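Local coordinates for protein 3-carboxy-cis,cis-muconate cycloisomerase (Pseudomonas putida, PDB 1RE5) that is a cycloisomerase of the largely helical fumarase/aspartase (lyase 1-like) superfamily, built as a four-chain assembly, at residues Gln4-Asp7 / Ala8-Ala12; Leu170-Leu173 / Thr174-Arg177; Phe250-Asp253 / Ile254-Leu257; Val290-Gly293 / Ala294-Val298. One frame throughout, in Å; residues are numbered along the deposited sequence.

Contact 1 of 4, residues Gln4-Asp7 / Ala8-Ala12; sequences QLFD and AYFTA
Asp7 OD1 is gripped by two groups: the hydroxyl OG1 of Thr11, 3.2 Å away, and the guanidinium of Arg16, with which it forms a salt bridge. In this member of the fumarase/aspartase superfamily Asp7 opens the short N-terminal helix 7-10, Thr11 is the first residue beyond it and Arg16 lies on the next helix, 13-18. Thr11 OG1 donates to Asp7 OD1 from well above the carboxylate plane, 59° out of it, and the same two residues are joined again through the backbone, Thr11 N to Asp7 O at 3.0 Å. A threonine suits the first position beyond the helix because its short, branched side chain can turn its hydroxyl back toward the preceding turn.

One residue earlier, Phe6 O accepts from Phe10 N at 2.9 Å and, weakly, from Tyr9 N. The side chains of Phe6 and Phe10 run side by side, their rings set obliquely with planes 32° apart and centroids separated by 5.8 Å. Phe6 also stacks on Trp324 of the second subunit, which places this apolar pair at a subunit interface. The end of the Tyr9 side chain leads away from residues 4-7, its OH bonded to Val286 O. Between the two phenylalanine side chains, Phe6 CB touches Phe10 CD1 at 3.6 Å.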
loop_
_atom_site.group_PDB
_atom_site.type_symbol
_atom_site.label_atom_id
_atom_site.label_comp_id
_atom_site.label_asym_id
_atom_site.label_seq_id
_atom_site.Cartn_x
_atom_site.Cartn_y
_atom_site.Cartn_z
ATOM N N GLN D 4 24.490 -3.575 -5.062
ATOM C CA GLN D 4 24.885 -2.203 -4.804
ATOM C C GLN D 4 24.986 -1.367 -6.077
ATOM O O GLN D 4 25.434 -0.220 -6.027
ATOM C CB GLN D 4 26.207 -2.178 -4.037
ATOM C CG GLN D 4 27.419 -2.659 -4.816
ATOM C CD GLN D 4 28.625 -2.915 -3.912
ATOM O OE1 GLN D 4 29.765 -3.002 -4.382
ATOM N NE2 GLN D 4 28.376 -3.048 -2.608
ATOM N N LEU D 5 24.555 -1.929 -7.205
ATOM C CA LEU D 5 24.607 -1.218 -8.477
ATOM C C LEU D 5 23.907 0.128 -8.416
ATOM O O LEU D 5 24.502 1.165 -8.726
ATOM C CB LEU D 5 23.972 -2.046 -9.588
ATOM C CG LEU D 5 24.917 -2.713 -10.582
ATOM C CD1 LEU D 5 24.096 -3.386 -11.654
ATOM C CD2 LEU D 5 25.846 -1.687 -11.212
ATOM N N PHE D 6 22.644 0.113 -8.010
ATOM C CA PHE D 6 21.849 1.334 -7.932
ATOM C C PHE D 6 21.945 2.048 -6.594
ATOM O O PHE D 6 21.318 3.096 -6.381
ATOM C CB PHE D 6 20.384 1.007 -8.219
ATOM C CG PHE D 6 20.145 0.525 -9.610
ATOM C CD1 PHE D 6 19.628 -0.750 -9.841
ATOM C CD2 PHE D 6 20.435 1.347 -10.701
ATOM C CE1 PHE D 6 19.399 -1.203 -11.145
ATOM C CE2 PHE D 6 20.210 0.903 -12.008
ATOM C CZ PHE D 6 19.692 -0.371 -12.230
ATOM N N ASP D 7 22.752 1.511 -5.694
ATOM C CA ASP D 7 22.844 2.099 -4.376
ATOM C C ASP D 7 23.478 3.474 -4.268
ATOM O O ASP D 7 23.145 4.244 -3.360
ATOM C CB ASP D 7 23.536 1.127 -3.432
ATOM C CG ASP D 7 23.021 1.257 -2.031
ATOM O OD1 ASP D 7 21.799 1.087 -1.844
ATOM O OD2 ASP D 7 23.822 1.545 -1.120
ATOM N N ALA D 8 24.395 3.791 -5.174
ATOM C CA ALA D 8 25.038 5.102 -5.144
ATOM C C ALA D 8 24.055 6.142 -5.687
ATOM O O ALA D 8 24.054 7.307 -5.279
ATOM C CB ALA D 8 26.316 5.085 -5.983
ATOM N N TYR D 9 23.217 5.694 -6.611
ATOM C CA TYR D 9 22.214 6.538 -7.241
ATOM C C TYR D 9 20.979 6.759 -6.366
ATOM O O TYR D 9 20.425 7.853 -6.355
ATOM C CB TYR D 9 21.806 5.906 -8.571
ATOM C CG TYR D 9 20.824 6.688 -9.425
ATOM C CD1 TYR D 9 20.926 8.073 -9.581
ATOM C CD2 TYR D 9 19.852 6.020 -10.159
ATOM C CE1 TYR D 9 20.080 8.764 -10.458
ATOM C CE2 TYR D 9 19.016 6.693 -11.031
ATOM C CZ TYR D 9 19.126 8.061 -11.181
ATOM O OH TYR D 9 18.269 8.700 -12.059
ATOM N N PHE D 10 20.561 5.738 -5.620
ATOM C CA PHE D 10 19.364 5.849 -4.770
ATOM C C PHE D 10 19.573 6.162 -3.268
ATOM O O PHE D 10 18.640 6.616 -2.579
ATOM C CB PHE D 10 18.532 4.555 -4.875
ATOM C CG PHE D 10 17.948 4.295 -6.246
ATOM C CD1 PHE D 10 17.774 2.990 -6.704
ATOM C CD2 PHE D 10 17.541 5.346 -7.062
ATOM C CE1 PHE D 10 17.204 2.737 -7.947
ATOM C CE2 PHE D 10 16.970 5.103 -8.307
ATOM C CZ PHE D 10 16.803 3.790 -8.750
ATOM N N THR D 11 20.777 5.920 -2.755
ATOM C CA THR D 11 21.043 6.143 -1.337
ATOM C C THR D 11 22.182 7.120 -1.102
ATOM O O THR D 11 23.091 7.219 -1.919
ATOM C CB THR D 11 21.402 4.811 -0.640
ATOM O OG1 THR D 11 20.415 3.821 -0.962
ATOM C CG2 THR D 11 21.432 4.985 0.868
ATOM N N ALA D 12 22.116 7.856 0.003
ATOM C CA ALA D 12 23.171 8.799 0.354
ATOM C C ALA D 12 24.200 7.972 1.132
ATOM O O ALA D 12 23.871 7.353 2.148
ATOM C CB ALA D 12 22.617 9.906 1.214
#

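Contact 2 of 4, residues Leu170-Leu173 / Thr174-Arg177; sequences LGAL and TRHR
The carbonyl of Ala172 lies over the centre of the His176 imidazole, its oxygen 3.3 Å above the ring plane, and this is the densely packed side of the contact. His176 has CG beside its own backbone N (chi1 -63°), which folds the flat ring back over the preceding turn. The same Ala172 O takes the backbone N-H of His176 at 3.1 Å, so one oxygen meets both the amide and the ring face of a single residue. Outside the turn, Ser246, Leu242 and Val243 of helix 231-257 pack on the imidazole, while Leu173 reaches Leu129, Leu132 and Leu136 of helix 106-142.

Both segments belong to helix 162-187, one of the long helices of the central bundle characteristic of the fumarase/aspartase superfamily. At Leu170 O two donors from Thr174 converge: its backbone N at 2.9 Å and its OG1 at 3.2 Å, the hydroxyl coming from above the carbonyl plane. A threonine can thus be buried within a helix with its polar atom satisfied by the turn before it.

Arg175 bends at chi3 (-100°) and lays one face of its guanidinium along the backbone, with Gly171 O 3.2 Å above the plane and Ala172 CA near the rim. Glycine at 171 lets the flat group lie this close, and the nitrogens go on to form salt bridges with Asp231 and Glu223 of the third subunit. By contrast, Arg177 is the one partly exposed residue here: beyond CG and CD, which pass Leu173 O, its chain leaves the turn, and it packs on His445 and Phe448 of helix 434-449.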
loop_
_atom_site.group_PDB
_atom_site.type_symbol
_atom_site.label_atom_id
_atom_site.label_comp_id
_atom_site.label_asym_id
_atom_site.label_seq_id
_atom_site.Cartn_x
_atom_site.Cartn_y
_atom_site.Cartn_z
ATOM N N LEU D 170 9.641 25.186 0.064
ATOM C CA LEU D 170 10.269 25.666 1.301
ATOM C C LEU D 170 9.274 25.526 2.453
ATOM O O LEU D 170 9.606 24.977 3.503
ATOM C CB LEU D 170 10.694 27.137 1.182
ATOM C CG LEU D 170 11.320 27.743 2.454
ATOM C CD1 LEU D 170 12.570 26.941 2.862
ATOM C CD2 LEU D 170 11.675 29.210 2.221
ATOM N N GLY D 171 8.054 26.017 2.256
ATOM C CA GLY D 171 7.056 25.915 3.299
ATOM C C GLY D 171 6.904 24.499 3.817
ATOM O O GLY D 171 6.954 24.273 5.016
ATOM N N ALA D 172 6.716 23.545 2.912
ATOM C CA ALA D 172 6.548 22.157 3.296
ATOM C C ALA D 172 7.746 21.676 4.092
ATOM O O ALA D 172 7.575 21.053 5.145
ATOM C CB ALA D 172 6.373 21.295 2.062
ATOM N N LEU D 173 8.953 21.959 3.598
ATOM C CA LEU D 173 10.172 21.525 4.288
ATOM C C LEU D 173 10.266 22.071 5.719
ATOM O O LEU D 173 10.716 21.367 6.637
ATOM C CB LEU D 173 11.417 21.930 3.492
ATOM C CG LEU D 173 11.662 21.157 2.191
ATOM C CD1 LEU D 173 12.989 21.560 1.595
ATOM C CD2 LEU D 173 11.667 19.676 2.468
ATOM N N THR D 174 9.846 23.319 5.909
ATOM C CA THR D 174 9.863 23.926 7.232
ATOM C C THR D 174 8.941 23.139 8.176
ATOM O O THR D 174 9.297 22.841 9.320
ATOM C CB THR D 174 9.384 25.397 7.172
ATOM O OG1 THR D 174 10.283 26.155 6.351
ATOM C CG2 THR D 174 9.328 26.012 8.582
ATOM N N ARG D 175 7.750 22.809 7.691
ATOM C CA ARG D 175 6.797 22.055 8.484
ATOM C C ARG D 175 7.344 20.673 8.847
ATOM O O ARG D 175 6.994 20.116 9.887
ATOM C CB ARG D 175 5.489 21.902 7.718
ATOM C CG ARG D 175 4.474 22.994 7.964
ATOM C CD ARG D 175 3.346 22.906 6.943
ATOM N NE ARG D 175 3.560 23.878 5.879
ATOM C CZ ARG D 175 3.394 23.631 4.592
ATOM N NH1 ARG D 175 3.010 22.435 4.186
ATOM N NH2 ARG D 175 3.626 24.588 3.714
ATOM N N HIS D 176 8.199 20.109 7.999
ATOM C CA HIS D 176 8.740 18.788 8.302
ATOM C C HIS D 176 9.821 18.886 9.345
ATOM O O HIS D 176 9.975 17.979 10.171
ATOM C CB HIS D 176 9.289 18.120 7.042
ATOM C CG HIS D 176 8.239 17.866 6.012
ATOM N ND1 HIS D 176 8.523 17.731 4.668
ATOM C CD2 HIS D 176 6.893 17.785 6.122
ATOM C CE1 HIS D 176 7.396 17.583 3.994
ATOM N NE2 HIS D 176 6.392 17.613 4.854
ATOM N N ARG D 177 10.572 19.982 9.308
ATOM C CA ARG D 177 11.645 20.184 10.273
ATOM C C ARG D 177 11.008 20.292 11.638
ATOM O O ARG D 177 11.508 19.754 12.627
ATOM C CB ARG D 177 12.406 21.456 9.938
ATOM C CG ARG D 177 13.023 21.399 8.562
ATOM C CD ARG D 177 13.788 22.649 8.266
ATOM N NE ARG D 177 14.988 22.765 9.082
ATOM C CZ ARG D 177 15.667 23.901 9.228
ATOM N NH1 ARG D 177 15.240 25.001 8.612
ATOM N NH2 ARG D 177 16.770 23.935 9.973
#

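Contact 3 of 4, residues Phe250-Asp253 / Ile254-Leu257; sequences FGRD and ISLL
One face of the Phe250 ring receives CG1 of Ile254, which sits 4.3 Å from the centroid and 16° off the ring normal, a CH-pi contact displaced toward the rim. Beyond it, Ile254 CD1 reaches the ring atom CE1 at 3.7 Å. Phe250 holds CG anti to its backbone N (chi1 180°), which carries the ring along the helix to the branch of Ile254. A flat aromatic and a slim branched chain suit this buried spot, where Ile344 of helix 319-347 touches both residues and Leu166 and Val169 of helix 162-187 touch the ring.

On another side of the helix Arg252 and Leu256 run alongside each other, the aliphatic CG of the arginine meeting Leu256 CD1 at 3.8 Å. Arg252 O is held by two donors, Leu256 N at 3.0 Å and Ser255 OG at 2.8 Å. Serine fits a buried position here, since its hydroxyl folds back onto the helix's own carbonyl and its small bulk allows packing against Ile292 of the same chain.

Asp253 points away from residues 254-257, with OD2 in a salt bridge to Lys249 and OD1 taking the backbone N of His313 of the third subunit. Leu257 N closes the last turn on Asp253 O. These are the final two turns of helix 231-257, in the central helical bundle through which tetramers of the fumarase/aspartase superfamily associate.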
loop_
_atom_site.group_PDB
_atom_site.type_symbol
_atom_site.label_atom_id
_atom_site.label_comp_id
_atom_site.label_asym_id
_atom_site.label_seq_id
_atom_site.Cartn_x
_atom_site.Cartn_y
_atom_site.Cartn_z
ATOM N N PHE D 250 8.342 18.248 -5.993
ATOM C CA PHE D 250 9.411 19.086 -6.511
ATOM C C PHE D 250 10.027 18.396 -7.729
ATOM O O PHE D 250 10.220 19.016 -8.775
ATOM C CB PHE D 250 10.451 19.340 -5.404
ATOM C CG PHE D 250 11.609 20.193 -5.835
ATOM C CD1 PHE D 250 11.397 21.423 -6.456
ATOM C CD2 PHE D 250 12.921 19.762 -5.628
ATOM C CE1 PHE D 250 12.473 22.208 -6.869
ATOM C CE2 PHE D 250 14.012 20.542 -6.036
ATOM C CZ PHE D 250 13.789 21.762 -6.655
ATOM N N GLY D 251 10.300 17.103 -7.604
ATOM C CA GLY D 251 10.877 16.367 -8.715
ATOM C C GLY D 251 9.965 16.351 -9.928
ATOM O O GLY D 251 10.427 16.413 -11.070
ATOM N N ARG D 252 8.661 16.257 -9.692
ATOM C CA ARG D 252 7.710 16.240 -10.792
ATOM C C ARG D 252 7.743 17.582 -11.512
ATOM O O ARG D 252 7.858 17.641 -12.737
ATOM C CB ARG D 252 6.294 15.987 -10.285
ATOM C CG ARG D 252 5.235 16.124 -11.383
ATOM C CD ARG D 252 5.137 14.845 -12.204
ATOM N NE ARG D 252 4.685 13.766 -11.331
ATOM C CZ ARG D 252 3.412 13.576 -10.978
ATOM N NH1 ARG D 252 2.447 14.372 -11.452
ATOM N NH2 ARG D 252 3.114 12.631 -10.086
ATOM N N ASP D 253 7.642 18.660 -10.743
ATOM C CA ASP D 253 7.657 20.001 -11.307
ATOM C C ASP D 253 8.888 20.276 -12.188
ATOM O O ASP D 253 8.780 20.900 -13.251
ATOM C CB ASP D 253 7.543 21.034 -10.180
ATOM C CG ASP D 253 6.145 21.067 -9.565
ATOM O OD1 ASP D 253 5.249 20.399 -10.112
ATOM O OD2 ASP D 253 5.926 21.757 -8.541
ATOM N N ILE D 254 10.052 19.809 -11.757
ATOM C CA ILE D 254 11.267 19.999 -12.532
ATOM C C ILE D 254 11.154 19.245 -13.839
ATOM O O ILE D 254 11.408 19.792 -14.907
ATOM C CB ILE D 254 12.483 19.451 -11.791
ATOM C CG1 ILE D 254 12.617 20.159 -10.448
ATOM C CG2 ILE D 254 13.737 19.622 -12.622
ATOM C CD1 ILE D 254 12.904 21.633 -10.535
ATOM N N SER D 255 10.754 17.982 -13.768
ATOM C CA SER D 255 10.664 17.180 -14.979
ATOM C C SER D 255 9.696 17.789 -15.976
ATOM O O SER D 255 9.930 17.723 -17.182
ATOM C CB SER D 255 10.267 15.735 -14.653
ATOM O OG SER D 255 8.898 15.639 -14.334
ATOM N N LEU D 256 8.612 18.391 -15.492
ATOM C CA LEU D 256 7.642 19.018 -16.402
ATOM C C LEU D 256 8.182 20.324 -16.979
ATOM O O LEU D 256 7.874 20.678 -18.130
ATOM C CB LEU D 256 6.316 19.280 -15.688
ATOM C CG LEU D 256 5.534 18.005 -15.388
ATOM C CD1 LEU D 256 4.479 18.296 -14.365
ATOM C CD2 LEU D 256 4.926 17.451 -16.669
ATOM N N LEU D 257 8.982 21.034 -16.186
ATOM C CA LEU D 257 9.567 22.289 -16.642
ATOM C C LEU D 257 10.723 22.020 -17.602
ATOM O O LEU D 257 11.081 22.886 -18.415
ATOM C CB LEU D 257 10.044 23.140 -15.456
ATOM C CG LEU D 257 8.941 23.683 -14.542
ATOM C CD1 LEU D 257 9.539 24.515 -13.429
ATOM C CD2 LEU D 257 7.984 24.525 -15.360
#

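Contact 4 of 4, residues Val290-Gly293 / Ala294-Val298; sequences VLIG and AATRV
Thr296 leads back from its CB toward Ile292, one turn earlier in helix 286-307, a long helix of the fumarase/aspartase-type bundle. CB itself rests 3.3 Å from Gly293 O. From there OG1, anti to the carbonyl carbon of its own residue (chi1 -53°), donates to Ile292 O at 2.7 Å. The hydroxyl also lies 4.2 Å from Ile292 CG2, where the two side chains pass at a slant. Threonine suits this partly exposed position because its hydroxyl is bound by the helix, and Leu319 of the second subunit packs on the residue. Together with Arg297, Thr296 also belongs to a pocket holding a bound 2,3-dihydroxy-1,4-dithiobutane.

The backbone bonds shift at this turn, where Gly293 O accepts two amides, Arg297 N at 2.9 Å and Thr296 N at 3.0 Å, the latter from well above the carbonyl plane, whereas the link from Thr296 N to Ile292 O is weak. Earlier, Ala294 N and Ala295 N make straighter bonds to Val290 O and Leu291 O. The small side chains of these alanines stay close to the backbone, as Ala294 CB does beside Val290 O at 3.6 Å. Arg297 bends away at chi2 (-107°), after its CG has passed Gly293 O at 3.3 Å.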
loop_
_atom_site.group_PDB
_atom_site.type_symbol
_atom_site.label_atom_id
_atom_site.label_comp_id
_atom_site.label_asym_id
_atom_site.label_seq_id
_atom_site.Cartn_x
_atom_site.Cartn_y
_atom_site.Cartn_z
ATOM N N VAL D 290 15.145 10.303 -9.377
ATOM C CA VAL D 290 15.319 9.794 -8.024
ATOM C C VAL D 290 14.214 10.281 -7.098
ATOM O O VAL D 290 13.652 9.492 -6.340
ATOM C CB VAL D 290 16.674 10.202 -7.412
ATOM C CG1 VAL D 290 16.755 9.719 -5.980
ATOM C CG2 VAL D 290 17.805 9.596 -8.216
ATOM N N LEU D 291 13.891 11.572 -7.158
ATOM C CA LEU D 291 12.851 12.108 -6.281
ATOM C C LEU D 291 11.506 11.471 -6.595
ATOM O O LEU D 291 10.744 11.130 -5.678
ATOM C CB LEU D 291 12.735 13.638 -6.393
ATOM C CG LEU D 291 13.989 14.514 -6.252
ATOM C CD1 LEU D 291 13.573 15.944 -5.964
ATOM C CD2 LEU D 291 14.883 14.006 -5.145
ATOM N N ILE D 292 11.220 11.289 -7.879
ATOM C CA ILE D 292 9.947 10.693 -8.264
ATOM C C ILE D 292 9.924 9.229 -7.855
ATOM O O ILE D 292 8.899 8.705 -7.388
ATOM C CB ILE D 292 9.696 10.832 -9.780
ATOM C CG1 ILE D 292 9.661 12.323 -10.146
ATOM C CG2 ILE D 292 8.391 10.150 -10.156
ATOM C CD1 ILE D 292 9.495 12.596 -11.601
ATOM N N GLY D 293 11.066 8.569 -8.007
ATOM C CA GLY D 293 11.134 7.173 -7.633
ATOM C C GLY D 293 10.817 6.993 -6.163
ATOM O O GLY D 293 10.014 6.139 -5.798
ATOM N N ALA D 294 11.441 7.808 -5.317
ATOM C CA ALA D 294 11.242 7.714 -3.878
ATOM C C ALA D 294 9.796 7.962 -3.473
ATOM O O ALA D 294 9.260 7.242 -2.618
ATOM C CB ALA D 294 12.162 8.689 -3.160
ATOM N N ALA D 295 9.170 8.972 -4.081
ATOM C CA ALA D 295 7.775 9.310 -3.778
ATOM C C ALA D 295 6.827 8.202 -4.237
ATOM O O ALA D 295 5.667 8.156 -3.821
ATOM C CB ALA D 295 7.391 10.633 -4.441
ATOM N N THR D 296 7.328 7.316 -5.097
ATOM C CA THR D 296 6.541 6.196 -5.601
ATOM C C THR D 296 6.745 4.939 -4.753
ATOM O O THR D 296 5.808 4.186 -4.526
ATOM C CB THR D 296 6.929 5.859 -7.042
ATOM O OG1 THR D 296 6.845 7.038 -7.845
ATOM C CG2 THR D 296 6.005 4.795 -7.603
ATOM N N ARG D 297 7.971 4.732 -4.275
ATOM C CA ARG D 297 8.324 3.562 -3.474
ATOM C C ARG D 297 7.955 3.618 -2.006
ATOM O O ARG D 297 7.497 2.633 -1.439
ATOM C CB ARG D 297 9.831 3.314 -3.550
ATOM C CG ARG D 297 10.337 2.945 -4.918
ATOM C CD ARG D 297 10.690 1.505 -4.930
ATOM N NE ARG D 297 11.962 1.255 -4.271
ATOM C CZ ARG D 297 12.165 0.270 -3.400
ATOM N NH1 ARG D 297 11.165 -0.554 -3.062
ATOM N NH2 ARG D 297 13.387 0.081 -2.908
ATOM N N VAL D 298 8.179 4.767 -1.388
ATOM C CA VAL D 298 7.945 4.925 0.038
ATOM C C VAL D 298 6.546 4.626 0.557
ATOM O O VAL D 298 6.416 3.961 1.583
ATOM C CB VAL D 298 8.395 6.348 0.501
ATOM C CG1 VAL D 298 8.038 6.587 1.962
ATOM C CG2 VAL D 298 9.903 6.500 0.303
#

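Overall arrangement
Along the chain the four contacts come in series, contact 1 at the N-terminus and the others on three long helices: contact 2 on 162-187, contact 3 on 231-257 and contact 4 on 286-307. Contact 4 joins two of the others: its centre is about 13 Å from those of contacts 1 and 3, and it touches both, through Val290 against Tyr9 and through Leu291 against Phe250. Contact 2 is set apart, its centre about 18 Å from those of contacts 3 and 4 and about 26 Å from that of contact 1. Contacts 1 and 4 face the second subunit and contacts 2 and 3 the third, with contact 3 also meeting the second and fourth, so these local turns lie at subunit interfaces of the tetramer.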